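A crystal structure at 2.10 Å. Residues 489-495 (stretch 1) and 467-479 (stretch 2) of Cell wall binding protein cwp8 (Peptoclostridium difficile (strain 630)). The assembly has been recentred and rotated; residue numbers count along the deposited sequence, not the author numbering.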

ATOM      1  N   LYS A 489       6.706 -52.249  -2.316  1.00157.88           N
ATOM      2  CA  LYS A 489       7.652 -51.194  -2.680  1.00150.96           C
ATOM      3  C   LYS A 489       7.295 -49.873  -1.992  1.00145.67           C
ATOM      4  O   LYS A 489       6.165 -49.406  -2.109  1.00143.73           O
ATOM      5  CB  LYS A 489       7.641 -50.993  -4.204  1.00148.99           C
ATOM      6  CG  LYS A 489       8.646 -49.957  -4.682  1.00149.26           C
ATOM      7  CD  LYS A 489       8.458 -49.667  -6.162  1.00149.54           C
ATOM      8  N   VAL A 490       8.258 -49.268  -1.282  1.00140.01           N
ATOM      9  CA  VAL A 490       8.026 -48.014  -0.595  1.00131.48           C
ATOM     10  C   VAL A 490       9.154 -47.051  -0.897  1.00125.27           C
ATOM     11  O   VAL A 490      10.306 -47.302  -0.552  1.00124.35           O
ATOM     12  CB  VAL A 490       7.907 -48.244   0.930  1.00128.89           C
ATOM     13  CG1 VAL A 490       7.774 -46.910   1.655  1.00128.80           C
ATOM     14  CG2 VAL A 490       6.706 -49.126   1.241  1.00128.80           C
ATOM     15  N   GLU A 491       8.824 -45.959  -1.568  1.00117.62           N
ATOM     16  CA  GLU A 491       9.803 -44.930  -1.879  1.00107.98           C
ATOM     17  C   GLU A 491      10.025 -44.032  -0.651  1.00 98.10           C
ATOM     18  O   GLU A 491       9.138 -43.884   0.197  1.00 92.43           O
ATOM     19  CB  GLU A 491       9.315 -44.091  -3.072  1.00106.86           C
ATOM     20  CG  GLU A 491      10.342 -43.099  -3.594  1.00114.08           C
ATOM     21  CD  GLU A 491       9.839 -42.342  -4.814  1.00119.17           C
ATOM     22  OE1 GLU A 491      10.340 -41.229  -5.075  1.00116.90           O
ATOM     23  OE2 GLU A 491       8.939 -42.861  -5.516  1.00124.38           O
ATOM     24  N   ARG A 492      11.221 -43.464  -0.562  1.00 86.42           N
ATOM     25  CA  ARG A 492      11.620 -42.560   0.491  1.00 72.70           C
ATOM     26  C   ARG A 492      12.020 -41.217  -0.161  1.00 65.68           C
ATOM     27  O   ARG A 492      12.832 -41.205  -1.072  1.00 64.03           O
ATOM     28  CB  ARG A 492      12.801 -43.187   1.258  1.00 65.68           C
ATOM     29  CG  ARG A 492      13.587 -42.203   2.133  1.00 61.60           C
ATOM     30  CD  ARG A 492      14.828 -42.876   2.760  1.00 51.48           C
ATOM     31  NE  ARG A 492      14.541 -44.107   3.511  1.00 53.85           N
ATOM     32  CZ  ARG A 492      14.318 -44.149   4.828  1.00 64.71           C
ATOM     33  NH1 ARG A 492      14.102 -45.309   5.438  1.00 65.47           N
ATOM     34  NH2 ARG A 492      14.310 -43.025   5.545  1.00 64.02           N
ATOM     35  N   LEU A 493      11.412 -40.122   0.261  1.00 59.69           N
ATOM     36  CA  LEU A 493      11.763 -38.768  -0.193  1.00 55.15           C
ATOM     37  C   LEU A 493      12.653 -38.211   0.975  1.00 49.85           C
ATOM     38  O   LEU A 493      12.123 -38.017   2.062  1.00 46.82           O
ATOM     39  CB  LEU A 493      10.503 -37.856  -0.396  1.00 51.15           C
ATOM     40  CG  LEU A 493      10.067 -37.644  -1.838  1.00 59.10           C
ATOM     41  CD1 LEU A 493       9.769 -38.946  -2.604  1.00 57.58           C
ATOM     42  CD2 LEU A 493       8.816 -36.837  -1.800  1.00 58.26           C
ATOM     43  N   ALA A 494      13.953 -37.951   0.747  1.00 47.59           N
ATOM     44  CA  ALA A 494      14.829 -37.519   1.805  1.00 48.99           C
ATOM     45  C   ALA A 494      15.985 -36.713   1.257  1.00 49.65           C
ATOM     46  O   ALA A 494      16.769 -37.248   0.495  1.00 51.35           O
ATOM     47  CB  ALA A 494      15.366 -38.765   2.533  1.00 45.66           C
ATOM     48  N   GLY A 495      16.082 -35.425   1.592  1.00 47.63           N
ATOM     49  CA  GLY A 495      17.225 -34.642   1.158  1.00 48.15           C
ATOM     50  C   GLY A 495      18.184 -34.500   2.325  1.00 48.76           C
ATOM     51  O   GLY A 495      17.854 -34.862   3.435  1.00 49.49           O
TER
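Stretch 2 (467-479) VGGENSVSKEVED

Stretch 2 runs beside stretch 1 in the same direction at its start, then turns through a loop and enters a helix at K475 that continues later in the chain. L493 and V467 form a parallel bridge with their CA atoms 5.0 Å apart. Its one hydrogen bond across the stretches runs from G468 N to L493 O (3.1 Å, nearly straight at 162°), and V467 CA adds a CA-H...O contact to the same L493 O at 3.5 Å. Both side chains of the bridge lie on the same face of the sheet and are buried, as suits leucine and valine. V467 is t; L493 has chi1 at -103°, between wells, with chi2 p.

Beyond the bridge, G468 has phi/psi of 132/155, angles at which a CB would be jammed against the carbonyl O of V467; it would also be crowded by S472 CB. Glycine is therefore called for here. The small methyl of A494 points toward stretch 2, and its CB rests 3.4 Å from G468 O and 3.7 Å from G469 N. The loop then folds back on itself, with S472 N and V473 N both bonded to G469 O, at 3.0 and 3.1 Å.

R492 ties this loop and the helix to the strand. Its CA-to-CB bond points sideways, but chi1 and chi2 are both t, extending the chain, and chi3 at -54° (m) with chi4 at -94° bends the end so that the guanidinium comes nearer to stretch 2. An arginine suits the site because its planar group offers several N-H donors to acceptors gathered near its edge. R492 NH2 donates to G468 O at 2.9 Å; V473 O receives both R492 NH1 (3.2 Å) and R492 NH2 (3.3 Å). Over one face of the group lies E470, whose CG is 4.0 Å from R492 CZ, so that here the glutamate supplies aliphatic packing.

The charge is met from the helix. E478 points toward stretch 1 with chi1 and chi2 both t, an extended reach that brings its OE1 to 2.9 Å from R492 NH1 in a salt bridge, with a hydrogen-bond angle of 164°. A water donates to E478 OE2 at 3.0 Å and accepts a weak bond from R492 NE at 3.4 Å, linking the same two side chains a second time.

S474 caps the helix. With chi1 p, its OG accepts from V477 N at 3.1 Å and, weakly, from E476 N at 3.3 Å, satisfying amides of the first turn.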

ATOM      1  N   VAL A 467       8.960 -40.029   4.419  1.00 46.11           N
ATOM      2  CA  VAL A 467       9.474 -38.661   4.269  1.00 51.18           C
ATOM      3  C   VAL A 467      10.460 -38.446   5.422  1.00 49.24           C
ATOM      4  O   VAL A 467      10.067 -38.365   6.576  1.00 50.05           O
ATOM      5  CB  VAL A 467       8.339 -37.574   4.234  1.00 48.70           C
ATOM      6  CG1 VAL A 467       8.955 -36.166   4.065  1.00 47.82           C
ATOM      7  CG2 VAL A 467       7.385 -37.826   3.067  1.00 47.11           C
ATOM      8  N   GLY A 468      11.755 -38.352   5.100  1.00 49.45           N
ATOM      9  CA  GLY A 468      12.780 -38.205   6.127  1.00 48.60           C
ATOM     10  C   GLY A 468      13.894 -39.216   5.807  1.00 48.76           C
ATOM     11  O   GLY A 468      13.663 -40.213   5.122  1.00 49.14           O
ATOM     12  N   GLY A 469      15.098 -38.936   6.265  1.00 51.45           N
ATOM     13  CA  GLY A 469      16.230 -39.828   6.054  1.00 60.88           C
ATOM     14  C   GLY A 469      16.203 -40.990   7.042  1.00 66.83           C
ATOM     15  O   GLY A 469      15.312 -41.091   7.891  1.00 64.39           O
ATOM     16  N   GLU A 470      17.203 -41.893   6.945  1.00 68.29           N
ATOM     17  CA  GLU A 470      17.207 -43.082   7.807  1.00 67.47           C
ATOM     18  C   GLU A 470      17.349 -42.764   9.303  1.00 66.82           C
ATOM     19  O   GLU A 470      16.986 -43.603  10.127  1.00 65.01           O
ATOM     20  CB  GLU A 470      18.319 -44.039   7.396  1.00 70.79           C
ATOM     21  CG  GLU A 470      18.004 -44.786   6.110  1.00 82.50           C
ATOM     22  CD  GLU A 470      19.193 -45.604   5.624  1.00 88.75           C
ATOM     23  OE1 GLU A 470      19.773 -45.231   4.591  1.00 90.10           O
ATOM     24  OE2 GLU A 470      19.537 -46.615   6.288  1.00 88.49           O
ATOM     25  N   ASN A 471      17.864 -41.585   9.647  1.00 62.55           N
ATOM     26  CA  ASN A 471      17.986 -41.205  11.047  1.00 67.31           C
ATOM     27  C   ASN A 471      16.630 -40.707  11.659  1.00 69.58           C
ATOM     28  O   ASN A 471      16.548 -40.409  12.849  1.00 68.68           O
ATOM     29  CB  ASN A 471      19.108 -40.165  11.182  1.00 69.16           C
ATOM     30  CG  ASN A 471      20.486 -40.818  11.145  1.00 73.09           C
ATOM     31  OD1 ASN A 471      21.496 -40.197  11.484  1.00 74.49           O
ATOM     32  ND2 ASN A 471      20.619 -42.090  10.764  1.00 72.31           N
ATOM     33  N   SER A 472      15.551 -40.652  10.831  1.00 67.78           N
ATOM     34  CA  SER A 472      14.226 -40.202  11.299  1.00 62.02           C
ATOM     35  C   SER A 472      13.318 -41.370  11.213  1.00 57.08           C
ATOM     36  O   SER A 472      12.530 -41.625  12.111  1.00 55.91           O
ATOM     37  CB  SER A 472      13.689 -39.048  10.431  1.00 58.98           C
ATOM     38  OG  SER A 472      14.435 -37.881  10.710  1.00 59.99           O
ATOM     39  N   VAL A 473      13.383 -42.046  10.082  1.00 55.84           N
ATOM     40  CA  VAL A 473      12.629 -43.250   9.896  1.00 60.71           C
ATOM     41  C   VAL A 473      13.679 -44.291   9.613  1.00 62.40           C
ATOM     42  O   VAL A 473      14.266 -44.351   8.516  1.00 63.99           O
ATOM     43  CB  VAL A 473      11.611 -43.109   8.744  1.00 63.19           C
ATOM     44  CG1 VAL A 473      10.956 -44.447   8.441  1.00 59.09           C
ATOM     45  CG2 VAL A 473      10.553 -42.087   9.127  1.00 64.79           C
ATOM     46  N   SER A 474      13.939 -45.093  10.611  1.00 67.39           N
ATOM     47  CA  SER A 474      14.943 -46.160  10.511  1.00 71.61           C
ATOM     48  C   SER A 474      14.689 -47.083   9.327  1.00 71.21           C
ATOM     49  O   SER A 474      13.548 -47.264   8.891  1.00 69.04           O
ATOM     50  CB  SER A 474      14.965 -46.982  11.798  1.00 72.28           C
ATOM     51  OG  SER A 474      13.949 -47.972  11.780  1.00 72.82           O
ATOM     52  N   LYS A 475      15.776 -47.664   8.808  1.00 73.02           N
ATOM     53  CA  LYS A 475      15.754 -48.582   7.670  1.00 79.62           C
ATOM     54  C   LYS A 475      15.055 -49.874   8.077  1.00 82.19           C
ATOM     55  O   LYS A 475      14.658 -50.652   7.229  1.00 82.18           O
ATOM     56  CB  LYS A 475      17.198 -48.837   7.194  1.00 87.61           C
ATOM     57  CG  LYS A 475      17.349 -49.863   6.081  1.00 98.54           C
ATOM     58  CD  LYS A 475      18.834 -50.115   5.834  1.00107.25           C
ATOM     59  CE  LYS A 475      19.101 -51.019   4.656  1.00112.70           C
ATOM     60  NZ  LYS A 475      20.566 -51.103   4.376  1.00114.32           N
ATOM     61  N   GLU A 476      14.899 -50.086   9.379  1.00 86.17           N
ATOM     62  CA  GLU A 476      14.199 -51.257   9.914  1.00 95.22           C
ATOM     63  C   GLU A 476      12.681 -51.057   9.735  1.00 94.78           C
ATOM     64  O   GLU A 476      11.973 -51.973   9.301  1.00 92.56           O
ATOM     65  CB  GLU A 476      14.534 -51.460  11.403  1.00 99.92           C
ATOM     66  CG  GLU A 476      15.663 -50.569  11.896  1.00110.86           C
ATOM     67  CD  GLU A 476      16.733 -51.342  12.635  1.00120.36           C
ATOM     68  OE1 GLU A 476      17.243 -52.330  12.069  1.00125.05           O
ATOM     69  OE2 GLU A 476      17.059 -50.959  13.779  1.00124.76           O
ATOM     70  N   VAL A 477      12.186 -49.854  10.076  1.00 87.97           N
ATOM     71  CA  VAL A 477      10.771 -49.504   9.916  1.00 81.50           C
ATOM     72  C   VAL A 477      10.435 -49.628   8.444  1.00 76.71           C
ATOM     73  O   VAL A 477       9.373 -50.104   8.061  1.00 73.33           O
ATOM     74  CB  VAL A 477      10.533 -48.063  10.437  1.00 79.89           C
ATOM     75  CG1 VAL A 477       9.126 -47.590  10.086  1.00 77.26           C
ATOM     76  CG2 VAL A 477      10.739 -48.018  11.946  1.00 78.03           C
ATOM     77  N   GLU A 478      11.374 -49.201   7.612  1.00 72.85           N
ATOM     78  CA  GLU A 478      11.242 -49.288   6.170  1.00 70.66           C
ATOM     79  C   GLU A 478      11.013 -50.729   5.718  1.00 75.52           C
ATOM     80  O   GLU A 478      10.102 -50.997   4.936  1.00 75.84           O
ATOM     81  CB  GLU A 478      12.512 -48.772   5.520  1.00 66.84           C
ATOM     82  CG  GLU A 478      12.347 -48.585   4.034  1.00 70.19           C
ATOM     83  CD  GLU A 478      13.648 -48.261   3.375  1.00 73.51           C
ATOM     84  OE1 GLU A 478      14.583 -47.827   4.106  1.00 73.85           O
ATOM     85  OE2 GLU A 478      13.731 -48.430   2.132  1.00 74.67           O
ATOM     86  N   ASP A 479      11.842 -51.658   6.212  1.00 80.92           N
ATOM     87  CA  ASP A 479      11.705 -53.062   5.845  1.00 91.37           C
ATOM     88  C   ASP A 479      10.314 -53.585   6.196  1.00 96.83           C
ATOM     89  O   ASP A 479       9.712 -54.280   5.381  1.00 96.81           O
ATOM     90  CB  ASP A 479      12.785 -53.886   6.544  1.00 94.60           C
ATOM     91  CG  ASP A 479      14.165 -53.614   5.979  1.00 96.03           C
ATOM     92  OD1 ASP A 479      14.268 -53.330   4.763  1.00 96.76           O
ATOM     93  OD2 ASP A 479      15.135 -53.683   6.745  1.00 97.28           O
TER
HETATM   94  O   HOH W   1      14.803 -45.995   0.661  1.00 72.41           O